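Local coordinates for protein MdbA (Actinomyces oris, PDB 4Z7X) that acts as a thiol-disulfide oxidoreductase, part of a disulfide bond-forming machine linked to sortase-mediated pilus assembly, at residues Gln102-Val107 / Phe131-Gln136; Ala71-Leu76 / Gly195-Phe200; Asp60-Tyr65 / Glu186-Arg191. All blocks are in the same frame, centred on the assembly; numbering follows the deposited sequence.

Contact 1: Gln102-Val107 / Phe131-Gln136; sequences QEWTSV and FEIFSQ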
loop_
_atom_site.group_PDB
_atom_site.type_symbol
_atom_site.label_atom_id
_atom_site.label_comp_id
_atom_site.label_asym_id
_atom_site.label_seq_id
_atom_site.Cartn_x
_atom_site.Cartn_y
_atom_site.Cartn_z
ATOM N N GLN A 102 0.743 -16.079 2.463
ATOM C CA GLN A 102 -0.693 -16.355 2.402
ATOM C C GLN A 102 -1.256 -16.017 1.035
ATOM O O GLN A 102 -1.020 -14.915 0.523
ATOM C CB GLN A 102 -1.444 -15.530 3.453
ATOM C CG GLN A 102 -1.147 -15.995 4.880
ATOM C CD GLN A 102 -1.839 -17.316 5.205
ATOM O OE1 GLN A 102 -2.799 -17.734 4.526
ATOM N NE2 GLN A 102 -1.427 -17.934 6.281
ATOM N N GLU A 103 -2.040 -16.934 0.465
ATOM C CA GLU A 103 -2.592 -16.673 -0.855
ATOM C C GLU A 103 -3.548 -15.474 -0.876
ATOM O O GLU A 103 -3.652 -14.808 -1.894
ATOM C CB GLU A 103 -3.231 -17.908 -1.486
ATOM C CG GLU A 103 -2.217 -18.987 -1.807
ATOM C CD GLU A 103 -1.086 -18.494 -2.694
ATOM O OE1 GLU A 103 0.059 -18.547 -2.226
ATOM O OE2 GLU A 103 -1.349 -18.056 -3.852
ATOM N N TRP A 104 -4.202 -15.155 0.253
ATOM C CA TRP A 104 -5.006 -13.919 0.345
ATOM C C TRP A 104 -4.228 -12.697 -0.176
ATOM O O TRP A 104 -4.791 -11.868 -0.867
ATOM C CB TRP A 104 -5.466 -13.662 1.779
ATOM C CG TRP A 104 -6.213 -12.390 1.967
ATOM C CD1 TRP A 104 -5.862 -11.353 2.781
ATOM C CD2 TRP A 104 -7.458 -12.014 1.355
ATOM N NE1 TRP A 104 -6.800 -10.365 2.737
ATOM C CE2 TRP A 104 -7.796 -10.734 1.869
ATOM C CE3 TRP A 104 -8.326 -12.627 0.434
ATOM C CZ2 TRP A 104 -8.947 -10.050 1.477
ATOM C CZ3 TRP A 104 -9.486 -11.929 0.049
ATOM C CH2 TRP A 104 -9.778 -10.668 0.571
ATOM N N THR A 105 -2.933 -12.609 0.126
ATOM C CA THR A 105 -2.135 -11.514 -0.365
ATOM C C THR A 105 -2.123 -11.450 -1.884
ATOM O O THR A 105 -2.230 -10.344 -2.438
ATOM C CB THR A 105 -0.714 -11.593 0.218
ATOM O OG1 THR A 105 -0.830 -11.552 1.644
ATOM C CG2 THR A 105 0.185 -10.469 -0.300
ATOM N N SER A 106 -1.998 -12.602 -2.560
ATOM C CA SER A 106 -2.054 -12.598 -4.013
ATOM C C SER A 106 -3.444 -12.199 -4.520
ATOM O O SER A 106 -3.564 -11.543 -5.539
ATOM C CB SER A 106 -1.665 -13.953 -4.612
ATOM O OG SER A 106 -0.274 -14.219 -4.400
ATOM N N VAL A 107 -4.488 -12.655 -3.839
ATOM C CA VAL A 107 -5.849 -12.292 -4.241
ATOM C C VAL A 107 -6.003 -10.769 -4.192
ATOM O O VAL A 107 -6.437 -10.136 -5.179
ATOM C CB VAL A 107 -6.889 -12.997 -3.382
ATOM C CG1 VAL A 107 -8.293 -12.537 -3.740
ATOM C CG2 VAL A 107 -6.772 -14.511 -3.560
ATOM N N PHE A 131 -7.706 -3.842 3.710
ATOM C CA PHE A 131 -7.260 -4.077 5.079
ATOM C C PHE A 131 -8.433 -4.162 6.052
ATOM O O PHE A 131 -8.376 -4.908 7.011
ATOM C CB PHE A 131 -6.268 -3.017 5.537
ATOM C CG PHE A 131 -4.827 -3.402 5.325
ATOM C CD1 PHE A 131 -4.341 -4.562 5.882
ATOM C CD2 PHE A 131 -3.970 -2.668 4.508
ATOM C CE1 PHE A 131 -3.018 -4.935 5.729
ATOM C CE2 PHE A 131 -2.642 -3.023 4.378
ATOM C CZ PHE A 131 -2.169 -4.175 4.977
ATOM N N GLU A 132 -9.490 -3.408 5.809
ATOM C CA GLU A 132 -10.687 -3.427 6.666
ATOM C C GLU A 132 -11.321 -4.814 6.654
ATOM O O GLU A 132 -11.836 -5.296 7.660
ATOM C CB GLU A 132 -11.685 -2.351 6.179
ATOM C CG GLU A 132 -12.936 -2.185 7.025
ATOM C CD GLU A 132 -13.623 -0.849 6.764
ATOM O OE1 GLU A 132 -13.092 -0.024 5.985
ATOM O OE2 GLU A 132 -14.709 -0.626 7.312
ATOM N N ILE A 133 -11.308 -5.453 5.494
ATOM C CA ILE A 133 -11.832 -6.836 5.417
ATOM C C ILE A 133 -11.073 -7.728 6.427
ATOM O O ILE A 133 -11.668 -8.498 7.195
ATOM C CB ILE A 133 -11.699 -7.450 3.992
ATOM C CG1 ILE A 133 -12.685 -6.818 3.036
ATOM C CG2 ILE A 133 -11.945 -8.946 3.983
ATOM C CD1 ILE A 133 -12.504 -7.231 1.593
ATOM N N PHE A 134 -9.756 -7.624 6.404
ATOM C CA PHE A 134 -8.921 -8.452 7.241
ATOM C C PHE A 134 -9.150 -8.099 8.704
ATOM O O PHE A 134 -9.301 -8.983 9.535
ATOM C CB PHE A 134 -7.447 -8.278 6.841
ATOM C CG PHE A 134 -6.532 -9.323 7.409
ATOM C CD1 PHE A 134 -6.257 -10.483 6.699
ATOM C CD2 PHE A 134 -5.943 -9.153 8.637
ATOM C CE1 PHE A 134 -5.418 -11.450 7.215
ATOM C CE2 PHE A 134 -5.098 -10.122 9.163
ATOM C CZ PHE A 134 -4.832 -11.271 8.449
ATOM N N SER A 135 -9.192 -6.803 9.019
ATOM C CA SER A 135 -9.451 -6.406 10.390
ATOM C C SER A 135 -10.786 -6.928 10.905
ATOM O O SER A 135 -10.897 -7.398 12.031
ATOM C CB SER A 135 -9.436 -4.882 10.532
ATOM O OG SER A 135 -8.163 -4.377 10.326
ATOM N N GLN A 136 -11.823 -6.837 10.092
ATOM C CA GLN A 136 -13.112 -7.308 10.548
ATOM C C GLN A 136 -13.047 -8.845 10.768
ATOM O O GLN A 136 -13.624 -9.396 11.749
ATOM C CB GLN A 136 -14.210 -6.901 9.556
ATOM C CG GLN A 136 -14.540 -5.405 9.628
ATOM C CD GLN A 136 -15.077 -4.988 10.994
ATOM O OE1 GLN A 136 -16.049 -5.549 11.498
ATOM N NE2 GLN A 136 -14.426 -4.012 11.603
#
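In the helical region inserted into the thioredoxin fold, as in DsbA-like oxidoreductases, Trp104 of helix 103-118 reaches across to Ile133 and Phe134 of helix 123-140. It illustrates how one large aromatic residue can join helices whose backbones stay well apart: the closest CA atoms, those of Trp104 and Phe134, are 9.6 Å from each other. The indole bridges the gap because its CG stands anti to the backbone N (chi1 177°), which sends the ring out from its helix toward the second one. Its two ends then do different work. The benzo end meets the short branch of Ile133, CZ2 lying 4.1 Å from CG2, with the two side chains crossing at about a right angle. At the pyrrole end, Trp104 NE1 and CD1 both approach Phe134 CD1 at 4.0 Å, and NE1 arrives at the edge of the phenyl ring, near its plane. The planes of the five-membered ring and the phenyl group are inclined by only 25°, yet their centroids are 6.0 Å apart, so the rings are slid past one another. Phe134 was modelled in two conformations, so this half of the contact is less certain than the half at Ile133. Two neighbours join the group: Leu151 of helix 148-157 touches both Trp104 and Ile133, and Met146 in the preceding loop touches both Trp104 and Phe134. No hydrogen bond passes between the segments, and together they bury a modest 132 Å². The chemistry is therefore mainly van der Waals contact of largely apolar groups, with little directional demand; at the Phe134 end the indole reaches the phenyl edge, and the near-parallel rings barely overlap.

Contact 2: Ala71-Leu76 / Gly195-Phe200; sequences AQFEGL and GTPTVF
The hydroxyl OG1 of Thr198 donates a hydrogen bond of 2.7 Å to Gly195 O, closing the turn that carries Pro197, just before Val199 in the strand; both pack on Phe73. The C=O...OG1 angle is 145°, and the donor is tilted 34° from the carbonyl plane. Between the bonded residues lies the cis peptide joining Thr196 to Pro197, the cis-proline loop of the thioredoxin fold. It faces the N-terminal end of helix 68-86, where Cys67, just before it, and Cys70 form a CxxC pattern consistent with the redox centre of this family. Pro197 itself touches His69 and Cys70, and Thr196 touches both cysteines.

The contact with the helix one turn further on is wholly apolar and shows how a single aromatic ring can bind a helix to a sheet. Phe73 points toward the loop and the strand that follows it; with chi1 near trans (-174°), the ring leaves the helix on the side of the loop. One flank of the ring serves Pro197: CD2 lies 4.2 Å from CG of the pyrrolidine. The far end serves Val199. Both partners approach the ring obliquely, and all three residues are buried, although the segments bury only 118 Å² between them. Strand 198-201 is held on the sheet by its backbone, Thr198 pairing with Tyr62 and Val199 with Val206, while Phe73 also rests on Ile61 of the adjoining strand. The ring thus spans two neighbouring strands, and the same ring packs on the proline that touches Cys70. On Val199 a single methyl makes the contact: CG2 sits 3.8 Å from Phe73 CZ and 4.0 Å from Phe73 CE2.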
loop_
_atom_site.group_PDB
_atom_site.type_symbol
_atom_site.label_atom_id
_atom_site.label_comp_id
_atom_site.label_asym_id
_atom_site.label_seq_id
_atom_site.Cartn_x
_atom_site.Cartn_y
_atom_site.Cartn_z
ATOM N N ALA A 71 -2.622 -4.524 9.346
ATOM C CA ALA A 71 -4.050 -4.167 9.373
ATOM C C ALA A 71 -4.315 -3.183 10.496
ATOM O O ALA A 71 -5.053 -2.213 10.304
ATOM C CB ALA A 71 -4.922 -5.418 9.518
ATOM N N GLN A 72 -3.715 -3.415 11.664
ATOM C CA GLN A 72 -3.898 -2.525 12.820
ATOM C C GLN A 72 -3.297 -1.159 12.487
ATOM O O GLN A 72 -3.869 -0.109 12.822
ATOM C CB GLN A 72 -3.190 -3.088 14.074
ATOM C CG GLN A 72 -3.815 -4.345 14.665
ATOM C CD GLN A 72 -3.046 -4.878 15.873
ATOM O OE1 GLN A 72 -2.379 -5.914 15.795
ATOM N NE2 GLN A 72 -3.123 -4.164 16.985
ATOM N N PHE A 73 -2.119 -1.175 11.837
ATOM C CA PHE A 73 -1.430 0.049 11.483
ATOM C C PHE A 73 -2.266 0.881 10.560
ATOM O O PHE A 73 -2.415 2.087 10.771
ATOM C CB PHE A 73 -0.064 -0.280 10.845
ATOM C CG PHE A 73 0.804 0.928 10.563
ATOM C CD1 PHE A 73 0.610 1.673 9.401
ATOM C CD2 PHE A 73 1.831 1.309 11.448
ATOM C CE1 PHE A 73 1.389 2.789 9.137
ATOM C CE2 PHE A 73 2.621 2.401 11.178
ATOM C CZ PHE A 73 2.402 3.151 10.024
ATOM N N GLU A 74 -2.810 0.252 9.537
ATOM C CA GLU A 74 -3.655 0.937 8.585
ATOM C C GLU A 74 -4.884 1.532 9.286
ATOM O O GLU A 74 -5.240 2.702 9.048
ATOM C CB GLU A 74 -4.060 -0.017 7.460
ATOM C CG GLU A 74 -5.152 0.543 6.539
ATOM C CD GLU A 74 -4.727 1.723 5.663
ATOM O OE1 GLU A 74 -5.642 2.358 5.063
ATOM O OE2 GLU A 74 -3.502 1.989 5.573
ATOM N N GLY A 75 -5.526 0.740 10.147
ATOM C CA GLY A 75 -6.681 1.263 10.850
ATOM C C GLY A 75 -6.356 2.501 11.715
ATOM O O GLY A 75 -7.091 3.477 11.726
ATOM N N LEU A 76 -5.240 2.469 12.423
ATOM C CA LEU A 76 -4.875 3.547 13.304
ATOM C C LEU A 76 -4.491 4.818 12.550
ATOM O O LEU A 76 -4.777 5.912 12.999
ATOM C CB LEU A 76 -3.710 3.107 14.200
ATOM C CG LEU A 76 -3.195 4.070 15.262
ATOM C CD1 LEU A 76 -4.335 4.435 16.209
ATOM C CD2 LEU A 76 -1.997 3.491 16.023
ATOM N N GLY A 195 10.583 -7.621 9.114
ATOM C CA GLY A 195 9.189 -7.891 9.369
ATOM C C GLY A 195 8.285 -6.846 8.752
ATOM O O GLY A 195 8.756 -5.900 8.107
ATOM N N THR A 196 6.984 -7.009 8.978
ATOM C CA THR A 196 5.991 -6.023 8.533
ATOM C C THR A 196 5.085 -5.575 9.712
ATOM O O THR A 196 4.849 -6.333 10.639
ATOM C CB THR A 196 5.072 -6.535 7.412
ATOM O OG1 THR A 196 4.477 -7.770 7.811
ATOM C CG2 THR A 196 5.849 -6.763 6.145
ATOM N N PRO A 197 4.631 -4.330 9.715
ATOM C CA PRO A 197 5.121 -3.283 8.824
ATOM C C PRO A 197 6.561 -2.869 9.125
ATOM O O PRO A 197 7.056 -3.109 10.215
ATOM C CB PRO A 197 4.167 -2.122 9.109
ATOM C CG PRO A 197 3.732 -2.327 10.502
ATOM C CD PRO A 197 3.717 -3.797 10.758
ATOM N N THR A 198 7.220 -2.255 8.130
ATOM C CA THR A 198 8.468 -1.542 8.335
ATOM C C THR A 198 8.226 -0.160 7.759
ATOM O O THR A 198 7.700 -0.042 6.644
ATOM C CB THR A 198 9.696 -2.221 7.664
ATOM O OG1 THR A 198 9.939 -3.498 8.265
ATOM C CG2 THR A 198 10.909 -1.349 7.845
ATOM N N VAL A 199 8.589 0.868 8.505
ATOM C CA VAL A 199 8.337 2.258 8.096
ATOM C C VAL A 199 9.642 3.059 8.100
ATOM O O VAL A 199 10.452 2.979 9.034
ATOM C CB VAL A 199 7.288 2.884 9.066
ATOM C CG1 VAL A 199 7.009 4.335 8.740
ATOM C CG2 VAL A 199 5.964 2.103 9.007
ATOM N N PHE A 200 9.827 3.856 7.041
ATOM C CA PHE A 200 10.921 4.814 6.960
ATOM C C PHE A 200 10.339 6.190 6.699
ATOM O O PHE A 200 9.308 6.332 6.012
ATOM C CB PHE A 200 11.857 4.428 5.824
ATOM C CG PHE A 200 12.532 3.119 6.010
ATOM C CD1 PHE A 200 13.768 3.055 6.631
ATOM C CD2 PHE A 200 11.972 1.956 5.483
ATOM C CE1 PHE A 200 14.394 1.845 6.811
ATOM C CE2 PHE A 200 12.594 0.733 5.642
ATOM C CZ PHE A 200 13.819 0.679 6.308
#

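Contact 3: Asp60-Tyr65 / Glu186-Arg191; sequences DIYFDY and EAFKAR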
loop_
_atom_site.group_PDB
_atom_site.type_symbol
_atom_site.label_atom_id
_atom_site.label_comp_id
_atom_site.label_asym_id
_atom_site.label_seq_id
_atom_site.Cartn_x
_atom_site.Cartn_y
_atom_site.Cartn_z
ATOM N N ASP A 60 7.761 5.821 3.680
ATOM C CA ASP A 60 7.722 4.507 3.042
ATOM C C ASP A 60 7.058 3.553 4.023
ATOM O O ASP A 60 7.493 3.463 5.185
ATOM C CB ASP A 60 9.160 3.980 2.843
ATOM C CG ASP A 60 9.903 4.644 1.725
ATOM O OD1 ASP A 60 9.414 4.571 0.602
ATOM O OD2 ASP A 60 11.013 5.228 1.960
ATOM N N ILE A 61 6.067 2.813 3.569
ATOM C CA ILE A 61 5.431 1.775 4.344
ATOM C C ILE A 61 5.529 0.426 3.599
ATOM O O ILE A 61 4.983 0.271 2.527
ATOM C CB ILE A 61 3.944 2.077 4.651
ATOM C CG1 ILE A 61 3.821 3.472 5.350
ATOM C CG2 ILE A 61 3.378 0.991 5.538
ATOM C CD1 ILE A 61 2.415 3.940 5.586
ATOM N N TYR A 62 6.248 -0.497 4.230
ATOM C CA TYR A 62 6.364 -1.884 3.774
ATOM C C TYR A 62 5.310 -2.693 4.516
ATOM O O TYR A 62 5.254 -2.674 5.765
ATOM C CB TYR A 62 7.767 -2.467 4.032
ATOM C CG TYR A 62 8.836 -1.899 3.162
ATOM C CD1 TYR A 62 9.436 -0.667 3.435
ATOM C CD2 TYR A 62 9.273 -2.599 2.063
ATOM C CE1 TYR A 62 10.420 -0.159 2.591
ATOM C CE2 TYR A 62 10.277 -2.120 1.239
ATOM C CZ TYR A 62 10.844 -0.898 1.499
ATOM O OH TYR A 62 11.829 -0.383 0.665
ATOM N N PHE A 63 4.471 -3.383 3.752
ATOM C CA PHE A 63 3.298 -4.052 4.325
ATOM C C PHE A 63 2.970 -5.338 3.581
ATOM O O PHE A 63 3.441 -5.578 2.465
ATOM C CB PHE A 63 2.102 -3.110 4.255
ATOM C CG PHE A 63 1.555 -2.942 2.871
ATOM C CD1 PHE A 63 2.070 -2.016 1.984
ATOM C CD2 PHE A 63 0.611 -3.833 2.411
ATOM C CE1 PHE A 63 1.562 -1.946 0.700
ATOM C CE2 PHE A 63 0.097 -3.762 1.146
ATOM C CZ PHE A 63 0.591 -2.817 0.269
ATOM N N ASP A 64 2.199 -6.187 4.261
ATOM C CA ASP A 64 1.583 -7.395 3.692
ATOM C C ASP A 64 0.083 -7.328 4.023
ATOM O O ASP A 64 -0.282 -7.156 5.190
ATOM C CB ASP A 64 2.229 -8.643 4.331
ATOM C CG ASP A 64 1.754 -9.960 3.731
ATOM O OD1 ASP A 64 0.658 -9.996 3.166
ATOM O OD2 ASP A 64 2.466 -10.988 3.875
ATOM N N TYR A 65 -0.755 -7.441 3.013
ATOM C CA TYR A 65 -2.196 -7.496 3.197
ATOM C C TYR A 65 -2.693 -8.569 4.164
ATOM O O TYR A 65 -3.806 -8.455 4.680
ATOM C CB TYR A 65 -2.951 -7.624 1.857
ATOM C CG TYR A 65 -2.955 -6.356 1.010
ATOM C CD1 TYR A 65 -3.505 -5.195 1.508
ATOM C CD2 TYR A 65 -2.356 -6.311 -0.236
ATOM C CE1 TYR A 65 -3.528 -4.035 0.779
ATOM C CE2 TYR A 65 -2.350 -5.149 -0.984
ATOM C CZ TYR A 65 -2.920 -4.010 -0.467
ATOM O OH TYR A 65 -2.886 -2.862 -1.188
ATOM N N GLU A 186 10.899 -9.746 -3.815
ATOM C CA GLU A 186 12.302 -9.576 -4.195
ATOM C C GLU A 186 12.892 -8.312 -3.581
ATOM O O GLU A 186 14.028 -8.305 -3.095
ATOM C CB GLU A 186 12.442 -9.553 -5.725
ATOM C CG GLU A 186 13.880 -9.464 -6.206
ATOM C CD GLU A 186 14.047 -9.336 -7.702
ATOM O OE1 GLU A 186 13.041 -9.272 -8.450
ATOM O OE2 GLU A 186 15.224 -9.261 -8.125
ATOM N N ALA A 187 12.131 -7.237 -3.634
ATOM C CA ALA A 187 12.575 -5.954 -3.117
ATOM C C ALA A 187 12.705 -5.971 -1.580
ATOM O O ALA A 187 13.639 -5.410 -1.000
ATOM C CB ALA A 187 11.657 -4.846 -3.585
ATOM N N PHE A 188 11.749 -6.615 -0.919
ATOM C CA PHE A 188 11.755 -6.712 0.519
ATOM C C PHE A 188 12.995 -7.498 0.956
ATOM O O PHE A 188 13.731 -7.064 1.848
ATOM C CB PHE A 188 10.476 -7.408 0.995
ATOM C CG PHE A 188 10.320 -7.471 2.473
ATOM C CD1 PHE A 188 9.686 -6.445 3.155
ATOM C CD2 PHE A 188 10.832 -8.541 3.196
ATOM C CE1 PHE A 188 9.550 -6.469 4.525
ATOM C CE2 PHE A 188 10.676 -8.604 4.577
ATOM C CZ PHE A 188 10.045 -7.564 5.239
ATOM N N LYS A 189 13.276 -8.611 0.254
ATOM C CA LYS A 189 14.454 -9.444 0.560
ATOM C C LYS A 189 15.755 -8.727 0.311
ATOM O O LYS A 189 16.701 -8.882 1.100
ATOM C CB LYS A 189 14.467 -10.767 -0.228
ATOM C CG LYS A 189 15.615 -11.705 0.181
ATOM C CD LYS A 189 16.196 -12.486 -0.991
ATOM C CE LYS A 189 17.721 -12.409 -1.015
ATOM N NZ LYS A 189 18.334 -13.169 -2.148
ATOM N N ALA A 190 15.814 -7.977 -0.786
ATOM C CA ALA A 190 17.038 -7.297 -1.198
ATOM C C ALA A 190 17.497 -6.332 -0.123
ATOM O O ALA A 190 18.686 -6.211 0.152
ATOM C CB ALA A 190 16.825 -6.546 -2.503
ATOM N N ARG A 191 16.528 -5.676 0.505
ATOM C CA ARG A 191 16.783 -4.659 1.503
ATOM C C ARG A 191 16.910 -5.204 2.915
ATOM O O ARG A 191 17.110 -4.427 3.892
ATOM C CB ARG A 191 15.684 -3.630 1.405
ATOM C CG ARG A 191 15.756 -2.956 0.053
ATOM C CD ARG A 191 14.568 -2.130 -0.158
ATOM N NE ARG A 191 14.808 -1.197 -1.254
ATOM C CZ ARG A 191 13.859 -0.769 -2.073
ATOM N NH1 ARG A 191 14.142 0.102 -3.036
ATOM N NH2 ARG A 191 12.655 -1.280 -1.981
#
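Tyr62, near the C-terminal end of strand 58-63, gives up more surface than any other residue here, and it does so to Phe188 in the last turn of helix 178-190 and Arg191 just after it. The arrangement exemplifies a long aromatic side chain crossing from sheet to helix and meeting an apolar partner along its flank and a charged one at its end. Along the flank, Tyr62 CD2 lies 4.0 Å from Phe188 CD1. The carbon of the tyrosine comes in at the edge of the phenylalanine ring, near its plane. The side chain of Phe188 does not set out straight for the strand, but its ring ends up closer to it.

At the tip the phenol oxygen meets Arg191. Tyr62 OH is 2.9 Å from NH2, but the angle is too poor for a hydrogen bond. The oxygen sits alongside the junction of the aliphatic chain and the guanidinium, 3.4 Å from both CD and CZ of Arg191. NH2 lies at the edge of the phenol ring, near its plane, and the guanidinium plane is turned 82° from the ring. With CG anti to the carbonyl carbon (chi1 -64°) and the chain extended from CG to NE, Arg191 stretches across the tyrosine at about a right angle. Its polar end is committed to partners outside the helix and strand: NE bonds to Pro15 O, and NH2 makes a salt bridge with Asp38. The positive charge would still be expected to polarise the nearby phenol oxygen.

His95, on the adjacent strand 91-96, stacks with the Tyr62 ring, and Leu193 touches both Tyr62 and Phe188. The result is a helix laid over a central strand of the mixed sheet, the layered alpha-beta packing of the thioredoxin fold.

How the contacts relate
Contacts 2 and 3 belong to the buried core and share one sheet, in which strands 58-63 and 198-201 are neighbours; contact 2 packs helix 68-86 there and contact 3 helix 178-190. Contact 1 lies farther out, only partly buried, and joins helix to helix. It is not isolated: Phe131 and Ser135 pack on Ala71 of contact 2, and Thr105 OG1 probably bonds to Asp64 OD1 of contact 3, at 2.6 Å. The chemistry follows position. Contacts 1 and 2 have no hydrogen bond across their segments and are mainly apolar, whereas contact 3 adds an arginine whose charge is met by Asp38, outside both segments.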